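DELTA1-pyrroline-2-carboxylate reductase (Thermococcus litoralis DSM 5473, PDB 6T3E) probably catalyses the NAD(P)H-dependent reduction of delta1-pyrroline-2-carboxylate to L-proline, a step of L-hydroxyproline metabolism. Local coordinates at residues S85-K91 with D327-K332; V107-I111 with M125-T131. All coordinates share one frame; numbering follows the deposited sequence.

Interaction 1 of 2, residues S85-K91 with D327-K332; sequences SEALAVK and DAITAK. With PRO (proline), chain E.
K91 and D327 form a salt bridge beside the bound proline, with NZ of K91 2.9 Å from OD1 of D327. The ammonium meets that oxygen on its syn side, 34° out of the carboxylate plane, and the two side chains run at about a right angle. The lysine chain leaves the strand extended and then bends at chi3 (87°), which carries NZ past the carboxylate to the ligand, where it donates a hydrogen bond to OXT of the proline at 2.7 Å. NZ also bonds T131 OG1, while R134 pairs with OD1 of D327 and binds the proline.

Apolar contact takes over farther along, where helix segment 327-332 runs at 111° to strand 87-91, the axes approaching to 7.6 Å. The CB of A328 lies against both methyls of A87 and A89, 3.9 Å from each. Such small side chains let helix 324-341 lie close to the mixed sheet on strand 87-95, which puts D327 at the proline pocket; A89 and A328 approach to 5.1 Å between their CA atoms. At the start of 85-91, CD1 of I329 lies 3.7 Å from OG of S85, which is hydrogen-bonded to E52, and the aliphatic part of K332 passes the carbonyl O of E86.

D327 would partly offset the positive charge of K91 and R134 round the proline carboxylate, consistent with a second-shell role in placing K91.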
# COMPACT_ATOMS: atom_id res chain seq x y z
N SER B 85 9.74 17.14 -5.41
CA SER B 85 10.80 16.53 -4.63
C SER B 85 11.22 15.17 -5.17
O SER B 85 12.27 14.66 -4.76
CB SER B 85 10.37 16.41 -3.16
OG SER B 85 10.48 17.67 -2.50
N GLU B 86 10.43 14.60 -6.07
CA GLU B 86 10.70 13.27 -6.61
C GLU B 86 10.86 12.24 -5.49
O GLU B 86 11.84 11.49 -5.43
CB GLU B 86 11.91 13.28 -7.54
CG GLU B 86 11.69 14.06 -8.81
CD GLU B 86 10.89 13.29 -9.86
OE1 GLU B 86 10.11 12.40 -9.48
OE2 GLU B 86 11.07 13.58 -11.08
N ALA B 87 9.88 12.23 -4.60
CA ALA B 87 9.81 11.29 -3.49
C ALA B 87 8.61 10.39 -3.74
O ALA B 87 7.46 10.85 -3.68
CB ALA B 87 9.67 12.03 -2.16
N LEU B 88 8.88 9.14 -4.09
CA LEU B 88 7.84 8.14 -4.38
C LEU B 88 8.00 7.04 -3.34
O LEU B 88 8.87 6.18 -3.47
CB LEU B 88 7.96 7.60 -5.81
CG LEU B 88 6.96 6.50 -6.20
CD1 LEU B 88 5.48 6.94 -6.00
CD2 LEU B 88 7.19 6.01 -7.62
N ALA B 89 7.17 7.09 -2.28
CA ALA B 89 7.35 6.23 -1.12
C ALA B 89 6.02 5.69 -0.61
O ALA B 89 4.97 6.33 -0.73
CB ALA B 89 8.05 6.94 0.03
N VAL B 90 6.11 4.51 0.01
CA VAL B 90 4.99 3.90 0.71
C VAL B 90 5.45 3.44 2.09
O VAL B 90 6.54 2.87 2.24
CB VAL B 90 4.42 2.73 -0.13
CG1 VAL B 90 5.50 1.69 -0.42
CG2 VAL B 90 3.18 2.12 0.55
N LYS B 91 4.64 3.71 3.11
CA LYS B 91 4.91 3.27 4.47
C LYS B 91 3.87 2.24 4.86
O LYS B 91 2.68 2.41 4.58
CB LYS B 91 4.88 4.45 5.45
CG LYS B 91 5.19 4.08 6.91
CD LYS B 91 5.32 5.33 7.79
CE LYS B 91 3.96 5.78 8.34
NZ LYS B 91 4.06 6.83 9.40
N ASP B 327 5.85 10.99 5.35
CA ASP B 327 6.79 9.88 5.25
C ASP B 327 7.68 10.03 4.02
O ASP B 327 8.89 9.82 4.11
CB ASP B 327 6.03 8.55 5.23
CG ASP B 327 5.00 8.45 6.34
OD1 ASP B 327 5.38 8.55 7.53
OD2 ASP B 327 3.80 8.28 6.01
N ALA B 328 7.11 10.43 2.88
CA ALA B 328 7.92 10.50 1.67
C ALA B 328 8.98 11.59 1.78
O ALA B 328 10.13 11.39 1.39
CB ALA B 328 7.03 10.72 0.44
N ILE B 329 8.62 12.76 2.31
CA ILE B 329 9.60 13.84 2.40
C ILE B 329 10.68 13.49 3.42
O ILE B 329 11.84 13.86 3.26
CB ILE B 329 8.92 15.19 2.70
CG1 ILE B 329 9.90 16.33 2.43
CG2 ILE B 329 8.41 15.25 4.11
CD1 ILE B 329 10.24 16.48 0.97
N THR B 330 10.30 12.78 4.49
CA THR B 330 11.30 12.38 5.47
C THR B 330 12.16 11.22 4.96
O THR B 330 13.39 11.24 5.11
CB THR B 330 10.60 12.05 6.78
OG1 THR B 330 9.92 13.22 7.23
CG2 THR B 330 11.59 11.61 7.84
N ALA B 331 11.55 10.24 4.29
CA ALA B 331 12.31 9.11 3.75
C ALA B 331 13.31 9.56 2.70
O ALA B 331 14.45 9.08 2.67
CB ALA B 331 11.38 8.07 3.15
N LYS B 332 12.91 10.50 1.83
CA LYS B 332 13.84 10.95 0.80
C LYS B 332 14.93 11.82 1.41
O LYS B 332 16.10 11.72 1.04
CB LYS B 332 13.09 11.70 -0.30
CG LYS B 332 13.94 12.15 -1.50
CD LYS B 332 13.97 11.10 -2.65
CE LYS B 332 14.82 11.54 -3.87
NZ LYS B 332 15.62 10.42 -4.50
N PRO E . -1.50 6.43 12.45
CA PRO E . -0.03 6.49 12.46
C PRO E . 0.60 6.93 11.15
O PRO E . -0.03 7.55 10.28
CB PRO E . 0.35 5.05 12.78
CG PRO E . -0.75 4.56 13.66
CD PRO E . -2.01 5.31 13.26
OXT PRO E . 1.78 6.66 10.92

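Interaction 2 of 2, residues V107-I111 with M125-T131; sequences VLASI and MEGTFIT
I111 and M125 pair as an antiparallel hydrogen-bonded couple, each amide donating to the other's carbonyl: N of I111 to O of M125, and N of M125 to O of I111, both at 3.0 Å. On the same face of the sheet the M125 chain, bent at chi3 (-45°), brings its methyl CE to 3.7 Å from CG2 of I111. The other branch of I111 reaches against helix 128-146, its CD1 lying 3.5 Å from CG2 of I130.

Past the S110-E126 pair the two strands of this beta hairpin part, as the chain turns at G127 into helix 128-146. G127 keeps a bond to the hairpin, its N donating to O of A109 from above the carbonyl plane at 3.0 Å. One residue on, T128 OG1 accepts from N of A109 at 3.3 Å, so that a side chain continues the pairing where the strand has ended; the methyl CG2 rests against the carbonyl O of V107. CB of A109 lies beside the side chain of T131.

Farther out, the helix start is held from within its own segment. E126 caps it, OE1 accepting from N of F129 at 3.0 Å. G127 O takes both N and OG1 of T131, the hydroxyl coming from above the carbonyl plane at 2.8 Å. That second bond helps to fix the rotation of T131, a residue of both the proline and NADH pockets.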
# COMPACT_ATOMS: atom_id res chain seq x y z
N VAL B 107 3.32 0.99 17.77
CA VAL B 107 3.39 1.38 16.37
C VAL B 107 4.70 0.86 15.79
O VAL B 107 5.78 1.14 16.31
CB VAL B 107 3.25 2.91 16.22
CG1 VAL B 107 3.62 3.34 14.83
CG2 VAL B 107 1.83 3.32 16.54
N LEU B 108 4.58 0.07 14.73
CA LEU B 108 5.70 -0.49 13.99
C LEU B 108 5.52 -0.14 12.52
O LEU B 108 4.41 -0.24 11.99
CB LEU B 108 5.78 -2.02 14.18
CG LEU B 108 5.94 -2.55 15.62
CD1 LEU B 108 5.99 -4.07 15.68
CD2 LEU B 108 7.23 -1.95 16.25
N ALA B 109 6.59 0.29 11.86
CA ALA B 109 6.48 0.75 10.48
C ALA B 109 7.69 0.32 9.66
O ALA B 109 8.78 0.07 10.18
CB ALA B 109 6.31 2.28 10.42
N SER B 110 7.47 0.27 8.34
CA SER B 110 8.51 0.09 7.34
C SER B 110 8.21 1.03 6.19
O SER B 110 7.04 1.25 5.85
CB SER B 110 8.57 -1.34 6.82
OG SER B 110 8.53 -2.29 7.87
N ILE B 111 9.26 1.58 5.57
CA ILE B 111 9.11 2.55 4.48
C ILE B 111 9.89 2.05 3.28
O ILE B 111 11.06 1.66 3.41
CB ILE B 111 9.60 3.95 4.89
CG1 ILE B 111 8.73 4.49 6.02
CG2 ILE B 111 9.64 4.87 3.65
CD1 ILE B 111 9.04 5.92 6.42
N MET B 125 13.72 1.01 4.52
CA MET B 125 14.17 1.68 5.73
C MET B 125 13.23 1.37 6.89
O MET B 125 12.02 1.20 6.70
CB MET B 125 14.21 3.22 5.59
CG MET B 125 14.46 3.74 4.20
SD MET B 125 14.37 5.54 4.18
CE MET B 125 12.91 5.71 5.15
N GLU B 126 13.80 1.32 8.10
CA GLU B 126 12.97 1.20 9.29
C GLU B 126 12.08 2.43 9.41
O GLU B 126 12.55 3.57 9.33
CB GLU B 126 13.84 1.03 10.53
CG GLU B 126 13.10 0.39 11.69
CD GLU B 126 12.61 1.40 12.72
OE1 GLU B 126 12.68 2.62 12.46
OE2 GLU B 126 12.16 0.96 13.81
N GLY B 127 10.79 2.20 9.61
CA GLY B 127 9.88 3.33 9.57
C GLY B 127 9.43 3.80 10.93
O GLY B 127 8.90 4.90 11.05
N THR B 128 9.71 3.00 11.96
CA THR B 128 9.19 3.32 13.29
C THR B 128 9.73 4.64 13.80
O THR B 128 8.98 5.48 14.31
CB THR B 128 9.55 2.20 14.28
OG1 THR B 128 9.17 0.93 13.73
CG2 THR B 128 8.83 2.42 15.57
N PHE B 129 11.04 4.86 13.66
CA PHE B 129 11.65 6.10 14.13
C PHE B 129 11.21 7.28 13.27
O PHE B 129 10.96 8.38 13.79
CB PHE B 129 13.16 5.92 14.14
CG PHE B 129 13.94 7.20 14.29
CD1 PHE B 129 14.06 7.82 15.52
CD2 PHE B 129 14.58 7.75 13.20
CE1 PHE B 129 14.79 8.98 15.66
CE2 PHE B 129 15.32 8.91 13.33
CZ PHE B 129 15.42 9.52 14.56
N ILE B 130 11.09 7.06 11.96
CA ILE B 130 10.66 8.12 11.06
C ILE B 130 9.21 8.49 11.31
O ILE B 130 8.82 9.66 11.19
CB ILE B 130 10.89 7.71 9.60
CG1 ILE B 130 12.35 7.97 9.23
CG2 ILE B 130 9.94 8.47 8.66
CD1 ILE B 130 12.88 6.95 8.31
N THR B 131 8.38 7.50 11.65
CA THR B 131 6.99 7.80 11.97
C THR B 131 6.90 8.76 13.14
O THR B 131 6.22 9.79 13.07
CB THR B 131 6.25 6.50 12.30
OG1 THR B 131 6.24 5.63 11.16
CG2 THR B 131 4.81 6.80 12.75

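From the N terminus, the chain first lays down 85-91 on strand 87-95, then turns back into the neighbouring strand 107-114, which carries 107-111. Interaction 2 closes a short loop of 13 residues as strand 121-126 returns and runs into helix 128-146. The chain then builds the eight-stranded parallel sheet before helix 324-341 comes back to the first sheet and closes the loop of interaction 1, 235 residues long, with interaction 2 nested inside it. The two contacts touch directly: CE of M125 packs on CB of A331, and I130 on T330. Together they join both helices to one mixed sheet, next to the bound proline.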